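Local coordinates for ParB domain protein nuclease (Sulfolobus solfataricus, PDB 5K5D) that probably takes part in archaeal DNA partition as a pNOB8-like ParB protein and may have nuclease activity, at residues B[118-123]-B[174-179]; B[26-31]-B[95-100]; B[195-200]-B[223-228]. The protein carries 4 engineered substitutions. One frame throughout, in Å; residues are numbered along the deposited sequence.

Contact 1 (B[118-123]-B[174-179]); sequences KIADRI and ERILKE
Ala120 of helix 109-128 meets Leu177 of helix 170-180 through methyl groups alone: Ala120 CB lies 3.7 Å from Leu177 CD2. The CB of Leu177 is turned off the opposite helix, and only the end of its side chain comes back to it, with CG anti to the carbonyl carbon (chi1 -59°). A second apolar pair stands one helical turn further along, where Ile123 CG2 and Ile176 CG2 approach to 4.1 Å as the two side chains pass at a slant. Ile176 CG2 also reaches Ala120 CB at 4.2 Å, so this one methyl bridges positions 120 and 123.

These residues belong to two helices of the helical middle of the chain, with a small two-stranded hairpin (159-161, 167-169) between them in sequence. The local axes cross at 113° with a closest approach of 9.9 Å, and the small Ala120 stands where the backbones come nearest, its CA 6.5 Å from that of Leu177.

Polar ties lie off this apolar patch. Asp121 OD1 takes part in a hydrogen bond with Tyr173 OH, while OD2 forms a salt bridge with Arg199 of helix 189-201. Arg122 NE forms a salt bridge with Glu24 OE2 of the N-terminal helix 23-26.

Contact 2 (B[26-31]-B[95-100]); sequences KTMVPS and ELIWTF. Engineered in segment 26-31: Met28 (natural residue Leu).
Met28 and Val29 both rest against Ile97, which fastens the loop after helix 23-26 onto helix 90-99 of the ParB-like N-terminal fold. Met28 is an engineered selenomethionine in place of the natural leucine. Its CG touches Ile97 CD1 at 3.8 Å, and its CB stands 4.2 Å from both CG2 and CD1 of the same isoleucine, so the first part of the Met28 chain straddles two branches of its partner. The two side chains lie roughly perpendicular. Val29 CG2 and Ile97 CG2 are 4.2 Å apart, these side chains lying alongside each other, root to end. Ile97 brings both branches to this side: its CG1 is anti to the carbonyl carbon (chi1 -69°) and carries CD1 to Met28, while CG2, anti to the backbone N, serves Met28 CB and Val29.

In the next shell, the Met28 chain curls through chi2 -58° and chi3 -46° onto helix 109-128. There it packs on Leu115, Ile119 and Arg122, so the engineered residue fills the ground between that helix and helix 90-99. Ile97 also meets Ile60 on strand 59-61, which ties the helix to the edge of the mixed sheet. Val29 is only partly buried; the nearest atom of its side chain is about 3 Å from a bound citrate, probably taken up from the crystallisation liquor.

Further out, just ahead of the loop, Lys26 NZ forms a salt bridge with Glu21 OE2, and Thr27 OG1 is hydrogen-bonded to Asp23 O. On the helix, one residue along from Ile97, Trp98 links helix 90-99 to the helices that follow it: its ring stacks on Phe116, and its NE1 donates a hydrogen bond to Leu180 O.

Contact 3 (B[195-200]-B[223-228]); sequences MAILRI and RIYTRV
Two helices toward the C-terminal end of the chain, 189-201 and 218-230, are joined where Tyr225 of the second meets Ile197 and Leu198 of the first. Tyr225 supplies the whole share of segment 223-228 in the contact, from CB at the root of the side chain to OH at the end of the ring. Near the root, Leu198 CD2 lies 3.6 Å from Tyr225 CB and 3.7 Å from Tyr225 CG, the leucine and the tyrosine flank to flank, each pointing toward the other's helix. Toward the other end, Ile197 CG2 stands 3.8 Å from Tyr225 CE2 and 4.0 Å from Tyr225 OH. Both methyls come to the ring obliquely. The first torsion of Tyr225 sets CG anti to the backbone N (chi1 171°), which carries the ring out from its own helix toward Ile197 and Leu198.

Segment 223-228 is part of the Ssol_1539-like second-domain family sequence; Tyr225 joins its helix to helix 189-201, which packs on 109-128 and 170-180. Replacing Tyr225 with an alanine would keep CB beside Leu198 but would probably leave Ile197 CG2 without its partner across the two helices and open a gap where the ring now lies.

Around this apolar cluster, Leu198 also packs on Leu205 and Leu206 of helix 203-210, and Tyr225 touches Thr202 in the short turn between helices 189-201 and 203-210. The far side of helix 218-230 is anchored differently: Arg227 NH2 forms a salt bridge with Asp261 OD1, and its NE donates to Ile258 O. On the first helix, Ile197 O accepts a hydrogen bond from Asn201 ND2, close to where that helix ends.

From the N terminus, contact 2 comes first, closing a loop of 63 residues that takes in most of the mixed sheet and returning helix 90-99 to the loop near residue 28. Contact 1 follows, closing over 50 residues, partly unmodelled, that hold the two-stranded antiparallel sheet. Contact 3 closes 22 residues, most of them helical. The three stand in series, neither nested nor crossed. Contacts 2 and 1 adjoin, where Lys118 NZ makes a weak hydrogen bond with Met28 O. Contacts 1 and 3 touch through Glu174 on Ala196 and Leu177 on Met195. Contacts 2 and 3 remain about 7 Å apart at their nearest atoms; contact 1 lies between them and touches both.

Contact 1 (B[118-123]-B[174-179])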
loop_
_atom_site.group_PDB
_atom_site.type_symbol
_atom_site.label_atom_id
_atom_site.label_comp_id
_atom_site.label_asym_id
_atom_site.label_seq_id
_atom_site.Cartn_x
_atom_site.Cartn_y
_atom_site.Cartn_z
ATOM N N LYS B 118 2.523 1.588 -0.918
ATOM C CA LYS B 118 3.392 1.180 -2.019
ATOM C C LYS B 118 3.054 1.983 -3.259
ATOM O O LYS B 118 3.937 2.409 -4.000
ATOM C CB LYS B 118 3.245 -0.309 -2.323
ATOM C CG LYS B 118 4.000 -1.221 -1.388
ATOM C CD LYS B 118 3.833 -2.663 -1.818
ATOM C CE LYS B 118 4.315 -3.623 -0.746
ATOM N NZ LYS B 118 4.082 -5.040 -1.141
ATOM N N ILE B 119 1.761 2.191 -3.470
ATOM C CA ILE B 119 1.291 2.975 -4.600
ATOM C C ILE B 119 1.654 4.453 -4.438
ATOM O O ILE B 119 2.303 5.030 -5.307
ATOM C CB ILE B 119 -0.231 2.814 -4.804
ATOM C CG1 ILE B 119 -0.569 1.360 -5.152
ATOM C CG2 ILE B 119 -0.728 3.742 -5.896
ATOM C CD1 ILE B 119 0.044 0.874 -6.461
ATOM N N ALA B 120 1.256 5.055 -3.321
ATOM C CA ALA B 120 1.468 6.489 -3.113
ATOM C C ALA B 120 2.946 6.883 -3.193
ATOM O O ALA B 120 3.286 7.944 -3.717
ATOM C CB ALA B 120 0.855 6.939 -1.792
ATOM N N ASP B 121 3.809 6.019 -2.667
ATOM C CA ASP B 121 5.256 6.193 -2.754
ATOM C C ASP B 121 5.740 6.214 -4.200
ATOM O O ASP B 121 6.640 6.981 -4.541
ATOM C CB ASP B 121 5.977 5.068 -2.000
ATOM C CG ASP B 121 5.973 5.269 -0.491
ATOM O OD1 ASP B 121 5.176 6.091 0.014
ATOM O OD2 ASP B 121 6.766 4.593 0.191
ATOM N N ARG B 122 5.158 5.361 -5.042
ATOM C CA ARG B 122 5.534 5.308 -6.454
ATOM C C ARG B 122 5.117 6.595 -7.146
ATOM O O ARG B 122 5.902 7.210 -7.871
ATOM C CB ARG B 122 4.875 4.128 -7.171
ATOM C CG ARG B 122 5.125 2.758 -6.562
ATOM C CD ARG B 122 6.601 2.456 -6.410
ATOM N NE ARG B 122 6.856 1.017 -6.437
ATOM C CZ ARG B 122 6.705 0.201 -5.397
ATOM N NH1 ARG B 122 6.289 0.674 -4.227
ATOM N NH2 ARG B 122 6.968 -1.092 -5.529
ATOM N N ILE B 123 3.869 6.991 -6.917
ATOM C CA ILE B 123 3.323 8.191 -7.536
ATOM C C ILE B 123 4.114 9.431 -7.126
ATOM O O ILE B 123 4.253 10.378 -7.901
ATOM C CB ILE B 123 1.835 8.385 -7.172
ATOM C CG1 ILE B 123 0.987 7.255 -7.759
ATOM C CG2 ILE B 123 1.336 9.738 -7.653
ATOM C CD1 ILE B 123 0.982 7.216 -9.260
ATOM N N GLU B 174 -0.409 13.358 1.662
ATOM C CA GLU B 174 -1.823 13.216 1.981
ATOM C C GLU B 174 -2.709 13.585 0.795
ATOM O O GLU B 174 -3.726 12.936 0.546
ATOM C CB GLU B 174 -2.191 14.073 3.191
ATOM C CG GLU B 174 -3.649 13.972 3.592
ATOM C CD GLU B 174 -4.003 14.926 4.714
ATOM O OE1 GLU B 174 -5.061 15.587 4.624
ATOM O OE2 GLU B 174 -3.223 15.016 5.685
ATOM N N ARG B 175 -2.329 14.631 0.070
ATOM C CA ARG B 175 -3.109 15.069 -1.079
ATOM C C ARG B 175 -3.067 13.990 -2.148
ATOM O O ARG B 175 -4.046 13.759 -2.859
ATOM C CB ARG B 175 -2.578 16.394 -1.630
ATOM C CG ARG B 175 -1.770 16.265 -2.914
ATOM C CD ARG B 175 -1.251 17.617 -3.390
ATOM N NE ARG B 175 -0.526 18.325 -2.337
ATOM C CZ ARG B 175 0.532 19.103 -2.546
ATOM N NH1 ARG B 175 1.002 19.270 -3.775
ATOM N NH2 ARG B 175 1.123 19.709 -1.526
ATOM N N ILE B 176 -1.919 13.328 -2.252
ATOM C CA ILE B 176 -1.754 12.230 -3.190
ATOM C C ILE B 176 -2.709 11.088 -2.855
ATOM O O ILE B 176 -3.325 10.504 -3.744
ATOM C CB ILE B 176 -0.306 11.719 -3.196
ATOM C CG1 ILE B 176 0.608 12.767 -3.833
ATOM C CG2 ILE B 176 -0.213 10.399 -3.934
ATOM C CD1 ILE B 176 2.005 12.276 -4.113
ATOM N N LEU B 177 -2.833 10.784 -1.566
ATOM C CA LEU B 177 -3.768 9.770 -1.103
ATOM C C LEU B 177 -5.185 10.105 -1.536
ATOM O O LEU B 177 -5.892 9.259 -2.087
ATOM C CB LEU B 177 -3.725 9.652 0.419
ATOM C CG LEU B 177 -2.372 9.283 1.016
ATOM C CD1 LEU B 177 -2.459 9.210 2.538
ATOM C CD2 LEU B 177 -1.893 7.971 0.423
ATOM N N LYS B 178 -5.600 11.342 -1.274
ATOM C CA LYS B 178 -6.949 11.772 -1.618
ATOM C C LYS B 178 -7.221 11.573 -3.104
ATOM O O LYS B 178 -8.271 11.059 -3.485
ATOM C CB LYS B 178 -7.191 13.226 -1.202
ATOM C CG LYS B 178 -7.400 13.411 0.294
ATOM C CD LYS B 178 -7.860 14.824 0.631
ATOM C CE LYS B 178 -6.844 15.865 0.177
ATOM N NZ LYS B 178 -7.222 17.249 0.591
ATOM N N GLU B 179 -6.264 11.961 -3.940
ATOM C CA GLU B 179 -6.397 11.793 -5.384
ATOM C C GLU B 179 -6.688 10.344 -5.764
ATOM O O GLU B 179 -7.459 10.079 -6.685
ATOM C CB GLU B 179 -5.131 12.271 -6.095
ATOM C CG GLU B 179 -4.860 13.756 -5.936
ATOM C CD GLU B 179 -3.491 14.151 -6.447
ATOM O OE1 GLU B 179 -2.661 13.245 -6.680
ATOM O OE2 GLU B 179 -3.242 15.363 -6.616
#

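Contact 2 (B[26-31]-B[95-100])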
loop_
_atom_site.group_PDB
_atom_site.type_symbol
_atom_site.label_atom_id
_atom_site.label_comp_id
_atom_site.label_asym_id
_atom_site.label_seq_id
_atom_site.Cartn_x
_atom_site.Cartn_y
_atom_site.Cartn_z
ATOM N N LYS B 26 4.036 -7.817 -10.322
ATOM C CA LYS B 26 3.790 -9.166 -9.830
ATOM C C LYS B 26 3.778 -9.218 -8.309
ATOM O O LYS B 26 3.118 -10.069 -7.717
ATOM C CB LYS B 26 4.850 -10.124 -10.368
ATOM C CG LYS B 26 4.721 -11.549 -9.860
ATOM C CD LYS B 26 5.792 -12.434 -10.480
ATOM C CE LYS B 26 5.562 -13.898 -10.151
ATOM N NZ LYS B 26 6.568 -14.770 -10.820
ATOM N N THR B 27 4.498 -8.295 -7.678
ATOM C CA THR B 27 4.634 -8.307 -6.230
ATOM C C THR B 27 4.038 -7.078 -5.558
ATOM O O THR B 27 4.211 -6.887 -4.358
ATOM C CB THR B 27 6.109 -8.432 -5.810
ATOM O OG1 THR B 27 6.827 -7.258 -6.215
ATOM C CG2 THR B 27 6.737 -9.671 -6.445
HETATM N N MSE B 28 3.332 -6.252 -6.326
HETATM C CA MSE B 28 2.688 -5.057 -5.780
HETATM C C MSE B 28 1.710 -5.385 -4.658
HETATM O O MSE B 28 1.783 -4.811 -3.567
HETATM C CB MSE B 28 1.954 -4.281 -6.876
HETATM C CG MSE B 28 2.830 -3.310 -7.652
HETATM SE SE MSE B 28 3.691 -1.990 -6.497
HETATM C CE MSE B 28 2.156 -1.490 -5.415
ATOM N N VAL B 29 0.789 -6.303 -4.936
ATOM C CA VAL B 29 -0.251 -6.643 -3.977
ATOM C C VAL B 29 0.252 -7.637 -2.944
ATOM O O VAL B 29 0.796 -8.687 -3.298
ATOM C CB VAL B 29 -1.510 -7.200 -4.670
ATOM C CG1 VAL B 29 -2.502 -7.698 -3.637
ATOM C CG2 VAL B 29 -2.142 -6.129 -5.560
ATOM N N PRO B 30 0.086 -7.295 -1.655
ATOM C CA PRO B 30 0.507 -8.165 -0.553
ATOM C C PRO B 30 -0.167 -9.530 -0.648
ATOM O O PRO B 30 -1.351 -9.609 -0.987
ATOM C CB PRO B 30 0.012 -7.417 0.691
ATOM C CG PRO B 30 -0.079 -5.985 0.263
ATOM C CD PRO B 30 -0.515 -6.038 -1.172
ATOM N N SER B 31 0.584 -10.588 -0.362
ATOM C CA SER B 31 0.051 -11.943 -0.413
ATOM C C SER B 31 -1.145 -12.088 0.521
ATOM O O SER B 31 -1.143 -11.567 1.633
ATOM C CB SER B 31 1.133 -12.958 -0.043
ATOM O OG SER B 31 1.636 -12.705 1.256
ATOM N N GLU B 95 -1.933 3.183 -11.024
ATOM C CA GLU B 95 -3.303 3.593 -10.734
ATOM C C GLU B 95 -4.280 2.450 -10.949
ATOM O O GLU B 95 -5.195 2.247 -10.151
ATOM C CB GLU B 95 -3.688 4.824 -11.558
ATOM C CG GLU B 95 -3.007 6.089 -11.057
ATOM C CD GLU B 95 -2.798 7.129 -12.140
ATOM O OE1 GLU B 95 -3.571 7.143 -13.124
ATOM O OE2 GLU B 95 -1.851 7.931 -12.003
ATOM N N LEU B 96 -4.068 1.696 -12.023
ATOM C CA LEU B 96 -4.892 0.531 -12.313
ATOM C C LEU B 96 -4.808 -0.505 -11.199
ATOM O O LEU B 96 -5.827 -1.020 -10.751
ATOM C CB LEU B 96 -4.500 -0.086 -13.653
ATOM C CG LEU B 96 -4.888 0.776 -14.852
ATOM C CD1 LEU B 96 -4.407 0.150 -16.153
ATOM C CD2 LEU B 96 -6.398 0.980 -14.867
ATOM N N ILE B 97 -3.595 -0.802 -10.747
ATOM C CA ILE B 97 -3.404 -1.791 -9.696
ATOM C C ILE B 97 -4.133 -1.383 -8.423
ATOM O O ILE B 97 -4.655 -2.231 -7.699
ATOM C CB ILE B 97 -1.914 -2.015 -9.377
ATOM C CG1 ILE B 97 -1.207 -2.712 -10.544
ATOM C CG2 ILE B 97 -1.763 -2.849 -8.107
ATOM C CD1 ILE B 97 0.308 -2.733 -10.413
ATOM N N TRP B 98 -4.168 -0.083 -8.149
ATOM C CA TRP B 98 -4.861 0.406 -6.964
ATOM C C TRP B 98 -6.366 0.361 -7.159
ATOM O O TRP B 98 -7.118 0.010 -6.248
ATOM C CB TRP B 98 -4.436 1.830 -6.623
ATOM C CG TRP B 98 -5.226 2.413 -5.491
ATOM C CD1 TRP B 98 -6.087 3.470 -5.547
ATOM C CD2 TRP B 98 -5.243 1.956 -4.132
ATOM N NE1 TRP B 98 -6.628 3.707 -4.306
ATOM C CE2 TRP B 98 -6.125 2.792 -3.424
ATOM C CE3 TRP B 98 -4.583 0.928 -3.452
ATOM C CZ2 TRP B 98 -6.370 2.629 -2.060
ATOM C CZ3 TRP B 98 -4.831 0.769 -2.102
ATOM C CH2 TRP B 98 -5.717 1.615 -1.419
ATOM N N THR B 99 -6.805 0.731 -8.355
ATOM C CA THR B 99 -8.222 0.737 -8.664
ATOM C C THR B 99 -8.815 -0.649 -8.517
ATOM O O THR B 99 -9.909 -0.802 -7.982
ATOM C CB THR B 99 -8.497 1.254 -10.083
ATOM O OG1 THR B 99 -8.288 2.670 -10.123
ATOM C CG2 THR B 99 -9.935 0.955 -10.475
ATOM N N PHE B 100 -8.086 -1.660 -8.977
ATOM C CA PHE B 100 -8.609 -3.019 -8.978
ATOM C C PHE B 100 -8.266 -3.821 -7.730
ATOM O O PHE B 100 -8.566 -5.013 -7.660
ATOM C CB PHE B 100 -8.168 -3.769 -10.236
ATOM C CG PHE B 100 -8.819 -3.264 -11.485
ATOM C CD1 PHE B 100 -8.090 -2.574 -12.439
ATOM C CD2 PHE B 100 -10.177 -3.454 -11.692
ATOM C CE1 PHE B 100 -8.702 -2.096 -13.589
ATOM C CE2 PHE B 100 -10.798 -2.979 -12.838
ATOM C CZ PHE B 100 -10.060 -2.297 -13.787
#

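Contact 3 (B[195-200]-B[223-228])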
loop_
_atom_site.group_PDB
_atom_site.type_symbol
_atom_site.label_atom_id
_atom_site.label_comp_id
_atom_site.label_asym_id
_atom_site.label_seq_id
_atom_site.Cartn_x
_atom_site.Cartn_y
_atom_site.Cartn_z
HETATM N N MSE B 195 -2.466 8.153 8.396
HETATM C CA MSE B 195 -1.462 7.387 7.674
HETATM C C MSE B 195 -0.386 8.306 7.116
HETATM O O MSE B 195 0.801 7.993 7.186
HETATM C CB MSE B 195 -2.098 6.565 6.553
HETATM C CG MSE B 195 -1.214 5.421 6.079
HETATM SE SE MSE B 195 -0.466 5.664 4.293
HETATM C CE MSE B 195 -2.026 5.145 3.259
ATOM N N ALA B 196 -0.809 9.447 6.577
ATOM C CA ALA B 196 0.118 10.402 5.979
ATOM C C ALA B 196 1.096 10.957 7.009
ATOM O O ALA B 196 2.299 11.047 6.751
ATOM C CB ALA B 196 -0.642 11.529 5.296
ATOM N N ILE B 197 0.578 11.325 8.178
ATOM C CA ILE B 197 1.417 11.841 9.256
ATOM C C ILE B 197 2.410 10.792 9.751
ATOM O O ILE B 197 3.579 11.091 9.988
ATOM C CB ILE B 197 0.573 12.343 10.436
ATOM C CG1 ILE B 197 -0.268 13.543 9.998
ATOM C CG2 ILE B 197 1.467 12.716 11.611
ATOM C CD1 ILE B 197 -1.101 14.143 11.101
ATOM N N LEU B 198 1.945 9.557 9.906
ATOM C CA LEU B 198 2.823 8.486 10.341
ATOM C C LEU B 198 3.858 8.189 9.265
ATOM O O LEU B 198 5.029 7.975 9.563
ATOM C CB LEU B 198 2.028 7.216 10.664
ATOM C CG LEU B 198 0.976 7.290 11.771
ATOM C CD1 LEU B 198 0.371 5.919 12.017
ATOM C CD2 LEU B 198 1.565 7.855 13.052
ATOM N N ARG B 199 3.422 8.185 8.012
ATOM C CA ARG B 199 4.299 7.813 6.911
ATOM C C ARG B 199 5.492 8.755 6.809
ATOM O O ARG B 199 6.601 8.333 6.469
ATOM C CB ARG B 199 3.523 7.791 5.594
ATOM C CG ARG B 199 4.134 6.889 4.539
ATOM C CD ARG B 199 5.174 7.620 3.726
ATOM N NE ARG B 199 5.976 6.699 2.930
ATOM C CZ ARG B 199 7.198 6.300 3.259
ATOM N NH1 ARG B 199 7.764 6.751 4.373
ATOM N NH2 ARG B 199 7.857 5.458 2.473
ATOM N N ILE B 200 5.259 10.026 7.119
ATOM C CA ILE B 200 6.288 11.052 6.984
ATOM C C ILE B 200 7.071 11.283 8.276
ATOM O O ILE B 200 8.301 11.387 8.259
ATOM C CB ILE B 200 5.687 12.384 6.491
ATOM C CG1 ILE B 200 5.669 12.414 4.961
ATOM C CG2 ILE B 200 6.468 13.569 7.041
ATOM C CD1 ILE B 200 4.900 11.262 4.331
ATOM N N ARG B 223 -2.572 6.341 17.860
ATOM C CA ARG B 223 -2.738 6.672 19.271
ATOM C C ARG B 223 -1.382 6.639 19.961
ATOM O O ARG B 223 -1.070 7.502 20.784
ATOM C CB ARG B 223 -3.694 5.693 19.955
ATOM C CG ARG B 223 -5.167 5.926 19.649
ATOM C CD ARG B 223 -6.038 4.929 20.399
ATOM N NE ARG B 223 -5.860 5.032 21.845
ATOM C CZ ARG B 223 -6.188 4.078 22.711
ATOM N NH1 ARG B 223 -6.709 2.937 22.279
ATOM N NH2 ARG B 223 -5.989 4.262 24.010
ATOM N N ILE B 224 -0.580 5.637 19.613
ATOM C CA ILE B 224 0.772 5.509 20.144
ATOM C C ILE B 224 1.618 6.715 19.758
ATOM O O ILE B 224 2.375 7.240 20.578
ATOM C CB ILE B 224 1.460 4.236 19.626
ATOM C CG1 ILE B 224 0.834 2.997 20.269
ATOM C CG2 ILE B 224 2.952 4.287 19.907
ATOM C CD1 ILE B 224 1.431 1.691 19.792
ATOM N N TYR B 225 1.481 7.150 18.507
ATOM C CA TYR B 225 2.224 8.302 18.006
ATOM C C TYR B 225 1.952 9.550 18.839
ATOM O O TYR B 225 2.856 10.096 19.475
ATOM C CB TYR B 225 1.882 8.571 16.536
ATOM C CG TYR B 225 2.451 9.865 16.011
ATOM C CD1 TYR B 225 3.808 9.985 15.728
ATOM C CD2 TYR B 225 1.637 10.972 15.800
ATOM C CE1 TYR B 225 4.337 11.174 15.247
ATOM C CE2 TYR B 225 2.160 12.167 15.320
ATOM C CZ TYR B 225 3.510 12.259 15.047
ATOM O OH TYR B 225 4.037 13.435 14.569
ATOM N N THR B 226 0.703 10.001 18.823
ATOM C CA THR B 226 0.314 11.210 19.535
ATOM C C THR B 226 0.649 11.112 21.023
ATOM O O THR B 226 1.050 12.095 21.648
ATOM C CB THR B 226 -1.181 11.503 19.350
ATOM O OG1 THR B 226 -1.940 10.336 19.687
ATOM C CG2 THR B 226 -1.465 11.874 17.901
ATOM N N ARG B 227 0.493 9.917 21.580
ATOM C CA ARG B 227 0.823 9.670 22.977
ATOM C C ARG B 227 2.308 9.908 23.244
ATOM O O ARG B 227 2.678 10.801 24.005
ATOM C CB ARG B 227 0.438 8.239 23.356
ATOM C CG ARG B 227 1.085 7.718 24.626
ATOM C CD ARG B 227 0.590 8.455 25.853
ATOM N NE ARG B 227 1.073 7.836 27.083
ATOM C CZ ARG B 227 0.739 8.240 28.303
ATOM N NH1 ARG B 227 -0.083 9.269 28.458
ATOM N NH2 ARG B 227 1.225 7.617 29.367
ATOM N N VAL B 228 3.151 9.111 22.598
ATOM C CA VAL B 228 4.592 9.165 22.816
ATOM C C VAL B 228 5.209 10.519 22.457
ATOM O O VAL B 228 6.290 10.860 22.939
ATOM C CB VAL B 228 5.309 8.031 22.055
ATOM C CG1 VAL B 228 6.798 8.150 22.205
ATOM C CG2 VAL B 228 4.848 6.679 22.577
#